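PDB 5B3T: biliverdin reductase from Synechocystis sp., which probably reduces the tetrapyrrole biliverdin to bilirubin in heme breakdown, using NAD(P)H bound by its Rossmann fold. Local coordinates for residues Y158-G163 / N247-T252; A185-S190 / L312-V317; V202-R207 / A322-Y327; A219-A224 / E235-K240. All blocks are in the same frame, centred on the assembly; numbering follows the deposited sequence.

Interaction 1 of 4, residues Y158-G163 / N247-T252; sequences YSTIMG and NERIFT. With PO4 (phosphate ion), chain D.
Phosphate O4 is gripped twice by Arg249: NE donates to it at 2.7 Å in an almost straight bond (172°), and NH2 adds a weak one while also donating to O2 of the ion. The phosphate, probably from the crystallisation liquor, lies at the guanidinium edge; NH1 is salt-bridged to Glu265. Strands 158-163 and 248-252 run antiparallel, with Ser159-Ile250 and Ile161-Glu248 as hydrogen-bonded pairs. On the face of these four residues the extended Glu248 chain brings OE1 over Ser159, whose OG donates to it at 2.6 Å from above the carboxylate plane, while Ile161 CD1 lies 3.7 Å from OE1. An alanine at Glu248 has no carboxylate for Ser159 OG or for the weak, long ion pair to Arg157, and would probably let the Ser159 hydroxyl turn. On the other face the rings of Tyr158 and Phe251 form an offset stack, centroids 4.7 Å apart and planes at 19°. Past the pairs, Asn247 OD1 takes the Gly163 N-H at 2.7 Å from above its carbonyl plane. In this mixed sheet of the C-terminal domain, the stacked rings give helix 183-189 an apolar surface, touching Ala185 and Ile189, whereas the Arg249 guanidinium, shared between Glu265 and phosphate, would probably attract anions.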
loop_
_atom_site.group_PDB
_atom_site.type_symbol
_atom_site.label_atom_id
_atom_site.label_comp_id
_atom_site.label_asym_id
_atom_site.label_seq_id
_atom_site.Cartn_x
_atom_site.Cartn_y
_atom_site.Cartn_z
ATOM N N TYR A 158 -10.910 10.874 -5.896
ATOM C CA TYR A 158 -9.896 10.592 -4.885
ATOM C C TYR A 158 -8.670 11.423 -5.237
ATOM O O TYR A 158 -7.982 11.136 -6.223
ATOM C CB TYR A 158 -9.581 9.093 -4.842
ATOM C CG TYR A 158 -8.418 8.683 -3.965
ATOM C CD1 TYR A 158 -8.146 9.337 -2.769
ATOM C CD2 TYR A 158 -7.605 7.616 -4.325
ATOM C CE1 TYR A 158 -7.082 8.950 -1.970
ATOM C CE2 TYR A 158 -6.544 7.221 -3.533
ATOM C CZ TYR A 158 -6.287 7.890 -2.358
ATOM O OH TYR A 158 -5.229 7.495 -1.571
ATOM N N SER A 159 -8.406 12.461 -4.447
ATOM C CA SER A 159 -7.348 13.415 -4.751
ATOM C C SER A 159 -6.432 13.573 -3.547
ATOM O O SER A 159 -6.900 13.840 -2.435
ATOM C CB SER A 159 -7.928 14.775 -5.151
ATOM O OG SER A 159 -6.893 15.705 -5.413
ATOM N N THR A 160 -5.132 13.413 -3.778
ATOM C CA THR A 160 -4.103 13.619 -2.765
ATOM C C THR A 160 -3.111 14.631 -3.319
ATOM O O THR A 160 -2.367 14.327 -4.258
ATOM C CB THR A 160 -3.402 12.307 -2.410
ATOM O OG1 THR A 160 -4.383 11.301 -2.127
ATOM C CG2 THR A 160 -2.521 12.492 -1.188
ATOM N N ILE A 161 -3.102 15.834 -2.752
ATOM C CA ILE A 161 -2.161 16.880 -3.137
ATOM C C ILE A 161 -1.396 17.300 -1.892
ATOM O O ILE A 161 -2.003 17.687 -0.886
ATOM C CB ILE A 161 -2.863 18.079 -3.789
ATOM C CG1 ILE A 161 -3.402 17.688 -5.167
ATOM C CG2 ILE A 161 -1.902 19.252 -3.907
ATOM C CD1 ILE A 161 -4.131 18.801 -5.884
ATOM N N MET A 162 -0.068 17.225 -1.960
ATOM C CA MET A 162 0.801 17.472 -0.811
ATOM C C MET A 162 1.905 18.443 -1.219
ATOM O O MET A 162 2.895 18.044 -1.836
ATOM C CB MET A 162 1.381 16.160 -0.286
ATOM C CG MET A 162 2.488 16.325 0.740
ATOM S SD MET A 162 1.971 17.329 2.143
ATOM C CE MET A 162 0.557 16.396 2.725
ATOM N N GLY A 163 1.739 19.714 -0.868
ATOM C CA GLY A 163 2.782 20.688 -1.136
ATOM C C GLY A 163 4.010 20.423 -0.283
ATOM O O GLY A 163 3.913 20.103 0.903
ATOM N N ASN A 247 -3.002 22.037 -0.165
ATOM C CA ASN A 247 -3.073 20.598 0.030
ATOM C C ASN A 247 -4.513 20.106 -0.095
ATOM O O ASN A 247 -5.476 20.861 0.073
ATOM C CB ASN A 247 -2.501 20.210 1.392
ATOM C CG ASN A 247 -1.005 20.429 1.475
ATOM O OD1 ASN A 247 -0.368 20.817 0.495
ATOM N ND2 ASN A 247 -0.433 20.176 2.647
ATOM N N GLU A 248 -4.648 18.815 -0.390
ATOM C CA GLU A 248 -5.949 18.195 -0.589
ATOM C C GLU A 248 -5.841 16.715 -0.257
ATOM O O GLU A 248 -4.974 16.023 -0.797
ATOM C CB GLU A 248 -6.435 18.379 -2.033
ATOM C CG GLU A 248 -7.923 18.155 -2.229
ATOM C CD GLU A 248 -8.347 18.259 -3.683
ATOM O OE1 GLU A 248 -7.475 18.133 -4.569
ATOM O OE2 GLU A 248 -9.552 18.468 -3.942
ATOM N N ARG A 249 -6.709 16.240 0.638
ATOM C CA ARG A 249 -6.873 14.813 0.926
ATOM C C ARG A 249 -8.372 14.530 0.900
ATOM O O ARG A 249 -9.045 14.593 1.932
ATOM C CB ARG A 249 -6.246 14.416 2.261
ATOM C CG ARG A 249 -4.735 14.258 2.223
ATOM C CD ARG A 249 -4.260 13.281 3.294
ATOM N NE ARG A 249 -4.546 13.751 4.647
ATOM C CZ ARG A 249 -4.855 12.953 5.665
ATOM N NH1 ARG A 249 -4.928 11.642 5.484
ATOM N NH2 ARG A 249 -5.097 13.467 6.863
ATOM N N ILE A 250 -8.888 14.212 -0.286
ATOM C CA ILE A 250 -10.319 14.056 -0.512
ATOM C C ILE A 250 -10.588 12.676 -1.095
ATOM O O ILE A 250 -9.863 12.214 -1.984
ATOM C CB ILE A 250 -10.866 15.154 -1.451
ATOM C CG1 ILE A 250 -10.646 16.540 -0.844
ATOM C CG2 ILE A 250 -12.341 14.936 -1.738
ATOM C CD1 ILE A 250 -11.405 16.777 0.435
ATOM N N PHE A 251 -11.631 12.020 -0.587
ATOM C CA PHE A 251 -12.162 10.788 -1.172
ATOM C C PHE A 251 -13.682 10.919 -1.130
ATOM O O PHE A 251 -14.298 10.760 -0.072
ATOM C CB PHE A 251 -11.677 9.551 -0.422
ATOM C CG PHE A 251 -11.732 8.280 -1.234
ATOM C CD1 PHE A 251 -12.565 8.173 -2.337
ATOM C CD2 PHE A 251 -10.940 7.194 -0.894
ATOM C CE1 PHE A 251 -12.612 7.009 -3.080
ATOM C CE2 PHE A 251 -10.982 6.026 -1.636
ATOM C CZ PHE A 251 -11.819 5.935 -2.730
ATOM N N THR A 252 -14.279 11.223 -2.279
ATOM C CA THR A 252 -15.712 11.455 -2.390
ATOM C C THR A 252 -16.311 10.439 -3.350
ATOM O O THR A 252 -15.747 10.187 -4.419
ATOM C CB THR A 252 -16.000 12.877 -2.880
ATOM O OG1 THR A 252 -15.421 13.818 -1.970
ATOM C CG2 THR A 252 -17.503 13.122 -2.972
HETATM P P PO4 D . -4.054 17.024 6.675
HETATM O O1 PO4 D . -5.145 18.001 7.047
HETATM O O2 PO4 D . -3.967 15.946 7.729
HETATM O O3 PO4 D . -2.734 17.752 6.587
HETATM O O4 PO4 D . -4.372 16.397 5.339
HETATM O O HOH W 1 2.282 20.995 2.916
#

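Interaction 2 of 4, residues A185-S190 / L312-V317; sequences ALSRIS and LYALEV
Tyr313, with CG anti to the backbone N, turns one edge of its ring to the end of segment 185-190: CD2 is 3.9 Å from Ser190 O, which lies near the ring plane. Its OH is hydrogen-bonded to the backbone N of Val199. Ala314 comes next and makes the tightest fit. Its CB points at the other helix and enters between Ser187 and Ser190, 3.7 Å from Ser187 CA and 3.2 Å from Ser190 OG. That hydroxyl occupies the crowded position between its own backbone N and carbonyl carbon (chi1 75°), from where it bonds to Ser187 O at 3.1 Å, the donor standing above the carbonyl plane. Small residues on both sides let helix 183-189 and helix 309-325 of the C-terminal alpha/beta domain come together closely, with Ser187 CA and Ala314 CA 4.7 Å apart. Ser187 OG, anti to its backbone N, is engaged by His132 ND1 and Arg191 NE, and Tyr105, an NADP(+)-binding residue, touches both Ser187 and Ala314. One turn on, Val317 spreads its two methyls. CG1 crosses Leu186 obliquely, 4.1 Å from Leu186 CB, with Leu186 CD2 just beyond. CG2 lies over one face of the Tyr313 ring, toward its rim, and comes 4.1 Å from Ser190 CB.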
loop_
_atom_site.group_PDB
_atom_site.type_symbol
_atom_site.label_atom_id
_atom_site.label_comp_id
_atom_site.label_asym_id
_atom_site.label_seq_id
_atom_site.Cartn_x
_atom_site.Cartn_y
_atom_site.Cartn_z
ATOM N N ALA A 185 -2.402 5.216 -5.136
ATOM C CA ALA A 185 -3.761 5.727 -5.272
ATOM C C ALA A 185 -4.632 4.772 -6.077
ATOM O O ALA A 185 -5.800 4.548 -5.736
ATOM C CB ALA A 185 -3.737 7.113 -5.919
ATOM N N LEU A 186 -4.082 4.195 -7.148
ATOM C CA LEU A 186 -4.855 3.264 -7.963
ATOM C C LEU A 186 -5.158 1.976 -7.211
ATOM O O LEU A 186 -6.166 1.320 -7.493
ATOM C CB LEU A 186 -4.112 2.960 -9.260
ATOM C CG LEU A 186 -3.997 4.141 -10.221
ATOM C CD1 LEU A 186 -3.076 3.783 -11.367
ATOM C CD2 LEU A 186 -5.366 4.572 -10.726
ATOM N N SER A 187 -4.297 1.595 -6.265
ATOM C CA SER A 187 -4.607 0.454 -5.411
ATOM C C SER A 187 -5.850 0.727 -4.575
ATOM O O SER A 187 -6.706 -0.151 -4.419
ATOM C CB SER A 187 -3.414 0.130 -4.513
ATOM O OG SER A 187 -3.745 -0.871 -3.565
ATOM N N ARG A 188 -5.972 1.944 -4.044
ATOM C CA ARG A 188 -7.139 2.297 -3.242
ATOM C C ARG A 188 -8.418 2.230 -4.067
ATOM O O ARG A 188 -9.429 1.673 -3.624
ATOM C CB ARG A 188 -6.959 3.694 -2.644
ATOM C CG ARG A 188 -5.880 3.786 -1.575
ATOM C CD ARG A 188 -6.469 3.642 -0.174
ATOM N NE ARG A 188 -7.189 2.382 0.003
ATOM C CZ ARG A 188 -6.694 1.327 0.641
ATOM N NH1 ARG A 188 -5.483 1.387 1.179
ATOM N NH2 ARG A 188 -7.412 0.217 0.755
ATOM N N ILE A 189 -8.390 2.789 -5.279
ATOM C CA ILE A 189 -9.606 2.890 -6.075
ATOM C C ILE A 189 -10.021 1.546 -6.668
ATOM O O ILE A 189 -11.160 1.401 -7.124
ATOM C CB ILE A 189 -9.419 3.942 -7.187
ATOM C CG1 ILE A 189 -10.771 4.495 -7.641
ATOM C CG2 ILE A 189 -8.670 3.348 -8.376
ATOM C CD1 ILE A 189 -11.536 5.217 -6.550
ATOM N N SER A 190 -9.136 0.551 -6.659
ATOM C CA SER A 190 -9.372 -0.707 -7.356
ATOM C C SER A 190 -9.896 -1.813 -6.454
ATOM O O SER A 190 -10.155 -2.918 -6.942
ATOM C CB SER A 190 -8.083 -1.184 -8.031
ATOM O OG SER A 190 -7.180 -1.708 -7.071
ATOM N N LEU A 312 -3.102 -8.157 -6.988
ATOM C CA LEU A 312 -2.772 -8.401 -8.387
ATOM C C LEU A 312 -3.593 -7.512 -9.309
ATOM O O LEU A 312 -3.080 -7.016 -10.319
ATOM C CB LEU A 312 -2.984 -9.871 -8.742
ATOM C CG LEU A 312 -1.890 -10.859 -8.335
ATOM C CD1 LEU A 312 -2.329 -12.280 -8.646
ATOM C CD2 LEU A 312 -0.583 -10.529 -9.042
ATOM N N TYR A 313 -4.871 -7.296 -8.985
ATOM C CA TYR A 313 -5.689 -6.444 -9.841
ATOM C C TYR A 313 -5.272 -4.985 -9.725
ATOM O O TYR A 313 -5.234 -4.266 -10.729
ATOM C CB TYR A 313 -7.173 -6.591 -9.517
ATOM C CG TYR A 313 -8.011 -5.796 -10.489
ATOM C CD1 TYR A 313 -7.952 -6.068 -11.849
ATOM C CD2 TYR A 313 -8.827 -4.757 -10.061
ATOM C CE1 TYR A 313 -8.692 -5.345 -12.754
ATOM C CE2 TYR A 313 -9.577 -4.023 -10.967
ATOM C CZ TYR A 313 -9.502 -4.326 -12.312
ATOM O OH TYR A 313 -10.237 -3.607 -13.225
ATOM N N ALA A 314 -4.970 -4.528 -8.506
ATOM C CA ALA A 314 -4.441 -3.180 -8.334
ATOM C C ALA A 314 -3.174 -2.990 -9.156
ATOM O O ALA A 314 -2.950 -1.920 -9.735
ATOM C CB ALA A 314 -4.172 -2.908 -6.854
ATOM N N LEU A 315 -2.343 -4.032 -9.229
ATOM C CA LEU A 315 -1.154 -3.990 -10.070
ATOM C C LEU A 315 -1.527 -3.907 -11.546
ATOM O O LEU A 315 -0.898 -3.169 -12.311
ATOM C CB LEU A 315 -0.290 -5.219 -9.781
ATOM C CG LEU A 315 1.086 -5.413 -10.418
ATOM C CD1 LEU A 315 1.889 -4.118 -10.449
ATOM C CD2 LEU A 315 1.836 -6.499 -9.651
ATOM N N GLU A 316 -2.559 -4.649 -11.960
ATOM C CA GLU A 316 -3.022 -4.564 -13.343
ATOM C C GLU A 316 -3.507 -3.158 -13.673
ATOM O O GLU A 316 -3.196 -2.621 -14.743
ATOM C CB GLU A 316 -4.132 -5.586 -13.598
ATOM C CG GLU A 316 -4.772 -5.466 -14.977
ATOM C CD GLU A 316 -5.884 -6.478 -15.209
ATOM O OE1 GLU A 316 -5.856 -7.556 -14.580
ATOM O OE2 GLU A 316 -6.789 -6.193 -16.023
ATOM N N VAL A 317 -4.267 -2.545 -12.764
ATOM C CA VAL A 317 -4.763 -1.191 -12.995
ATOM C C VAL A 317 -3.604 -0.209 -13.113
ATOM O O VAL A 317 -3.637 0.717 -13.933
ATOM C CB VAL A 317 -5.742 -0.785 -11.877
ATOM C CG1 VAL A 317 -6.121 0.682 -12.007
ATOM C CG2 VAL A 317 -6.981 -1.661 -11.920
#

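Interaction 3 of 4, residues V202-R207 / A322-Y327; sequences VDAQCR and AQACGY
The Cys325 sulfur is the main bump. With SG anti to its carbonyl carbon and beside the backbone N, it settles into the dip that strand 202-207 offers between Ala204 and Cys206, the side chains of which point toward the helix end. SG touches Ala204 CB at 3.5 Å, lies 3.6 Å from the carbonyl carbon of Gln205 and meets Cys206 CB at 3.8 Å, so it rests on the strand backbone itself. A second, shallower bump is the Ala324 methyl, set between Val202 CG1 at 4.2 Å and Ala204 CB at 4.1 Å. The single methyl of Ala204 is therefore shared by both bumps, and its small size lets the sulfur reach the peptide behind. Strand 199-210 is an outermost strand of the mixed sheet in this chain, and the last turn of helix 309-325 covers it here. That turn closes with a Schellman motif: Gly326 takes positive phi, and Tyr327 N reaches back to Ala322 O at 2.9 Å. Two waters fill in along the outer strand edge. One accepts from Ala204 N at 3.1 Å and donates to Ala324 O; the other accepts from Cys206 N at 3.0 Å and donates to Cys325 O. Phe180 flanks the same spot, its ring meeting that of Tyr327 and its side chain touching Cys325.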
loop_
_atom_site.group_PDB
_atom_site.type_symbol
_atom_site.label_atom_id
_atom_site.label_comp_id
_atom_site.label_asym_id
_atom_site.label_seq_id
_atom_site.Cartn_x
_atom_site.Cartn_y
_atom_site.Cartn_z
ATOM N N VAL A 202 -9.520 3.818 -19.446
ATOM C CA VAL A 202 -8.552 4.614 -18.698
ATOM C C VAL A 202 -8.022 5.729 -19.584
ATOM O O VAL A 202 -7.684 5.496 -20.747
ATOM C CB VAL A 202 -7.376 3.756 -18.180
ATOM C CG1 VAL A 202 -6.382 4.609 -17.421
ATOM C CG2 VAL A 202 -7.863 2.619 -17.318
ATOM N N ASP A 203 -7.950 6.940 -19.032
ATOM C CA ASP A 203 -7.137 8.025 -19.570
ATOM C C ASP A 203 -6.284 8.545 -18.426
ATOM O O ASP A 203 -6.800 8.787 -17.331
ATOM C CB ASP A 203 -7.985 9.162 -20.162
ATOM C CG ASP A 203 -9.031 8.661 -21.135
ATOM O OD1 ASP A 203 -8.646 8.183 -22.220
ATOM O OD2 ASP A 203 -10.237 8.763 -20.819
ATOM N N ALA A 204 -4.985 8.706 -18.667
ATOM C CA ALA A 204 -4.076 9.117 -17.609
ATOM C C ALA A 204 -3.000 10.025 -18.182
ATOM O O ALA A 204 -2.554 9.836 -19.317
ATOM C CB ALA A 204 -3.435 7.908 -16.918
ATOM N N GLN A 205 -2.598 11.018 -17.388
ATOM C CA GLN A 205 -1.505 11.917 -17.722
ATOM C C GLN A 205 -0.589 12.050 -16.515
ATOM O O GLN A 205 -1.034 11.985 -15.365
ATOM C CB GLN A 205 -2.007 13.309 -18.148
ATOM C CG GLN A 205 -2.930 13.315 -19.364
ATOM C CD GLN A 205 -4.356 12.924 -19.019
ATOM O OE1 GLN A 205 -4.809 13.119 -17.892
ATOM N NE2 GLN A 205 -5.068 12.362 -19.989
ATOM N N CYS A 206 0.700 12.240 -16.786
ATOM C CA CYS A 206 1.701 12.369 -15.735
ATOM C C CYS A 206 2.671 13.476 -16.118
ATOM O O CYS A 206 3.302 13.409 -17.177
ATOM C CB CYS A 206 2.441 11.045 -15.517
ATOM S SG CYS A 206 3.290 10.909 -13.930
ATOM N N ARG A 207 2.784 14.487 -15.262
ATOM C CA ARG A 207 3.669 15.622 -15.486
ATOM C C ARG A 207 4.671 15.713 -14.344
ATOM O O ARG A 207 4.294 15.601 -13.172
ATOM C CB ARG A 207 2.874 16.927 -15.601
ATOM C CG ARG A 207 3.749 18.165 -15.705
ATOM C CD ARG A 207 2.945 19.434 -15.942
ATOM N NE ARG A 207 3.828 20.587 -16.100
ATOM C CZ ARG A 207 3.415 21.822 -16.369
ATOM N NH1 ARG A 207 2.122 22.077 -16.510
ATOM N NH2 ARG A 207 4.298 22.802 -16.495
ATOM N N ALA A 322 -0.217 3.378 -16.351
ATOM C CA ALA A 322 1.122 3.744 -16.799
ATOM C C ALA A 322 1.232 3.646 -18.315
ATOM O O ALA A 322 1.868 4.490 -18.958
ATOM C CB ALA A 322 2.169 2.855 -16.124
ATOM N N GLN A 323 0.608 2.622 -18.901
ATOM C CA GLN A 323 0.574 2.496 -20.354
ATOM C C GLN A 323 -0.150 3.675 -20.989
ATOM O O GLN A 323 0.292 4.209 -22.013
ATOM C CB GLN A 323 -0.092 1.173 -20.733
ATOM C CG GLN A 323 -0.182 0.895 -22.221
ATOM C CD GLN A 323 -0.896 -0.414 -22.512
ATOM O OE1 GLN A 323 -1.948 -0.699 -21.941
ATOM N NE2 GLN A 323 -0.322 -1.218 -23.397
ATOM N N ALA A 324 -1.260 4.108 -20.384
ATOM C CA ALA A 324 -1.970 5.282 -20.880
ATOM C C ALA A 324 -1.147 6.553 -20.714
ATOM O O ALA A 324 -1.355 7.524 -21.450
ATOM C CB ALA A 324 -3.312 5.425 -20.163
ATOM N N CYS A 325 -0.219 6.566 -19.756
ATOM C CA CYS A 325 0.629 7.724 -19.507
ATOM C C CYS A 325 1.851 7.778 -20.412
ATOM O O CYS A 325 2.521 8.815 -20.453
ATOM C CB CYS A 325 1.104 7.731 -18.048
ATOM S SG CYS A 325 -0.022 8.468 -16.853
ATOM N N GLY A 326 2.163 6.697 -21.122
ATOM C CA GLY A 326 3.472 6.590 -21.728
ATOM C C GLY A 326 4.584 6.476 -20.713
ATOM O O GLY A 326 5.738 6.768 -21.031
ATOM N N TYR A 327 4.261 6.065 -19.490
ATOM C CA TYR A 327 5.249 5.998 -18.426
ATOM C C TYR A 327 6.122 4.760 -18.582
ATOM O O TYR A 327 5.664 3.702 -19.024
ATOM C CB TYR A 327 4.571 5.990 -17.054
ATOM C CG TYR A 327 5.548 6.066 -15.901
ATOM C CD1 TYR A 327 5.992 7.293 -15.423
ATOM C CD2 TYR A 327 6.028 4.913 -15.292
ATOM C CE1 TYR A 327 6.888 7.369 -14.372
ATOM C CE2 TYR A 327 6.926 4.980 -14.240
ATOM C CZ TYR A 327 7.351 6.209 -13.786
ATOM O OH TYR A 327 8.242 6.277 -12.740
HETATM O O HOH W 2 -4.390 8.585 -21.657
HETATM O O HOH W 3 1.264 11.707 -19.734
#

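Interaction 4 of 4, residues A219-A224 / E235-K240; sequences ACLATA and EVIYGK
The Tyr238 ring receives the Cys220 sulfur at its edge: SG is 4.0 Å from CE1, in a sulfur-aromatic contact 81° off the ring normal. Leu182 also touches this side chain. At the far end of the ring Tyr238 OH accepts a hydrogen bond from Lys240 NZ at 3.1 Å. Cys220 SG occupies the crowded position between its own backbone N and carbonyl carbon (chi1 70°), which also sets it beside Lys240 CG. A leucine in place of Tyr238 lacks the ring edge and the hydroxyl, and would probably leave Cys220 SG less well packed and Lys240 NZ less firmly placed. NZ has Thr172 O as a further acceptor, and Lys240 makes cation-pi contacts with Phe178 and Tyr173. On the other face of the hairpin, Leu221 and Thr223 run alongside Ile237, with Leu221 CD1 4.1 Å from Ile237 CG2 and Thr223 CG2 3.7 Å from Ile237 CD1. Gly239 pairs with Leu221, where a CB would stand tight against Leu221 CD1. Six backbone bonds hold the antiparallel strands together, as in Ala222 N to Tyr238 O at 2.8 Å. In the mixed sheet this hairpin lies between strand 199-210, beside 217-228, and strand 153-163, beside 233-241, while Ala185 and Ile189 of helix 183-189 rest on Val236.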
loop_
_atom_site.group_PDB
_atom_site.type_symbol
_atom_site.label_atom_id
_atom_site.label_comp_id
_atom_site.label_asym_id
_atom_site.label_seq_id
_atom_site.Cartn_x
_atom_site.Cartn_y
_atom_site.Cartn_z
ATOM N N ALA A 219 8.506 18.197 -8.308
ATOM C CA ALA A 219 7.057 18.146 -8.228
ATOM C C ALA A 219 6.559 17.153 -9.263
ATOM O O ALA A 219 7.210 16.924 -10.287
ATOM C CB ALA A 219 6.420 19.524 -8.461
ATOM N N CYS A 220 5.404 16.557 -8.981
ATOM C CA CYS A 220 4.729 15.703 -9.942
ATOM C C CYS A 220 3.229 15.910 -9.816
ATOM O O CYS A 220 2.709 16.181 -8.730
ATOM C CB CYS A 220 5.076 14.216 -9.745
ATOM S SG CYS A 220 4.401 13.455 -8.251
ATOM N N LEU A 221 2.542 15.801 -10.948
ATOM C CA LEU A 221 1.085 15.813 -10.988
ATOM C C LEU A 221 0.644 14.688 -11.906
ATOM O O LEU A 221 0.926 14.720 -13.109
ATOM C CB LEU A 221 0.538 17.156 -11.479
ATOM C CG LEU A 221 -0.977 17.183 -11.695
ATOM C CD1 LEU A 221 -1.718 16.847 -10.406
ATOM C CD2 LEU A 221 -1.425 18.530 -12.242
ATOM N N ALA A 222 -0.025 13.689 -11.341
ATOM C CA ALA A 222 -0.487 12.535 -12.097
ATOM C C ALA A 222 -1.995 12.424 -11.948
ATOM O O ALA A 222 -2.517 12.457 -10.830
ATOM C CB ALA A 222 0.200 11.253 -11.626
ATOM N N THR A 223 -2.688 12.300 -13.077
ATOM C CA THR A 223 -4.142 12.268 -13.112
ATOM C C THR A 223 -4.589 11.048 -13.899
ATOM O O THR A 223 -4.068 10.787 -14.987
ATOM C CB THR A 223 -4.708 13.541 -13.752
ATOM O OG1 THR A 223 -4.125 13.720 -15.048
ATOM C CG2 THR A 223 -4.391 14.755 -12.896
ATOM N N ALA A 224 -5.546 10.305 -13.350
ATOM C CA ALA A 224 -6.122 9.150 -14.024
ATOM C C ALA A 224 -7.636 9.258 -13.971
ATOM O O ALA A 224 -8.210 9.469 -12.898
ATOM C CB ALA A 224 -5.655 7.837 -13.387
ATOM N N GLU A 235 -12.210 9.796 -10.758
ATOM C CA GLU A 235 -11.043 10.641 -10.957
ATOM C C GLU A 235 -10.048 10.341 -9.846
ATOM O O GLU A 235 -10.420 10.324 -8.668
ATOM C CB GLU A 235 -11.433 12.122 -10.950
ATOM C CG GLU A 235 -12.538 12.473 -11.936
ATOM C CD GLU A 235 -13.101 13.861 -11.705
ATOM O OE1 GLU A 235 -12.828 14.442 -10.636
ATOM O OE2 GLU A 235 -13.829 14.365 -12.585
ATOM N N VAL A 236 -8.797 10.082 -10.219
ATOM C CA VAL A 236 -7.747 9.731 -9.269
ATOM C C VAL A 236 -6.578 10.679 -9.494
ATOM O O VAL A 236 -5.958 10.663 -10.563
ATOM C CB VAL A 236 -7.298 8.268 -9.417
ATOM C CG1 VAL A 236 -6.250 7.926 -8.375
ATOM C CG2 VAL A 236 -8.492 7.331 -9.300
ATOM N N ILE A 237 -6.276 11.498 -8.488
ATOM C CA ILE A 237 -5.330 12.602 -8.609
ATOM C C ILE A 237 -4.227 12.419 -7.574
ATOM O O ILE A 237 -4.510 12.181 -6.394
ATOM C CB ILE A 237 -6.025 13.963 -8.416
ATOM C CG1 ILE A 237 -7.342 14.016 -9.194
ATOM C CG2 ILE A 237 -5.105 15.100 -8.838
ATOM C CD1 ILE A 237 -7.180 13.906 -10.696
ATOM N N TYR A 238 -2.975 12.541 -8.013
ATOM C CA TYR A 238 -1.828 12.472 -7.113
ATOM C C TYR A 238 -0.861 13.588 -7.469
ATOM O O TYR A 238 -0.289 13.591 -8.564
ATOM C CB TYR A 238 -1.124 11.113 -7.191
ATOM C CG TYR A 238 0.034 10.969 -6.222
ATOM C CD1 TYR A 238 1.321 11.358 -6.576
ATOM C CD2 TYR A 238 -0.163 10.444 -4.951
ATOM C CE1 TYR A 238 2.378 11.229 -5.690
ATOM C CE2 TYR A 238 0.886 10.310 -4.061
ATOM C CZ TYR A 238 2.154 10.704 -4.436
ATOM O OH TYR A 238 3.201 10.572 -3.553
ATOM N N GLY A 239 -0.673 14.523 -6.543
ATOM C CA GLY A 239 0.285 15.593 -6.734
ATOM C C GLY A 239 1.085 15.885 -5.483
ATOM O O GLY A 239 0.553 15.820 -4.372
ATOM N N LYS A 240 2.370 16.191 -5.645
ATOM C CA LYS A 240 3.199 16.598 -4.522
ATOM C C LYS A 240 4.380 17.390 -5.056
ATOM O O LYS A 240 4.763 17.256 -6.220
ATOM C CB LYS A 240 3.681 15.398 -3.695
ATOM C CG LYS A 240 4.718 14.520 -4.378
ATOM C CD LYS A 240 5.133 13.373 -3.465
ATOM C CE LYS A 240 6.015 12.373 -4.189
ATOM N NZ LYS A 240 6.217 11.141 -3.376
#

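Interactions 1, 3 and 4 meet in one mixed sheet of the C-terminal domain. Interaction 4 lies between the other two: Gly239 N and O pair with Thr160 O and Met162 N of interaction 1, both at 2.9 Å, and Gln205 N of interaction 3 reaches Thr223 O at 2.8 Å. Helix 183-189 of interaction 2 packs on one face of the sheet, with Ala185 O 3.5 Å from Tyr158 CE2 and Ala185 CB 3.6 Å from Val236 CG1. Helix 309-325 links interactions 2 and 3, whose centres are 14 Å apart. Toward the NADP(+) site, where no cofactor is bound in this model, the nearest side-chain atoms of Ser187 and Tyr105 are about 3 Å apart, those of Lys240 and Asn84 about 7 Å.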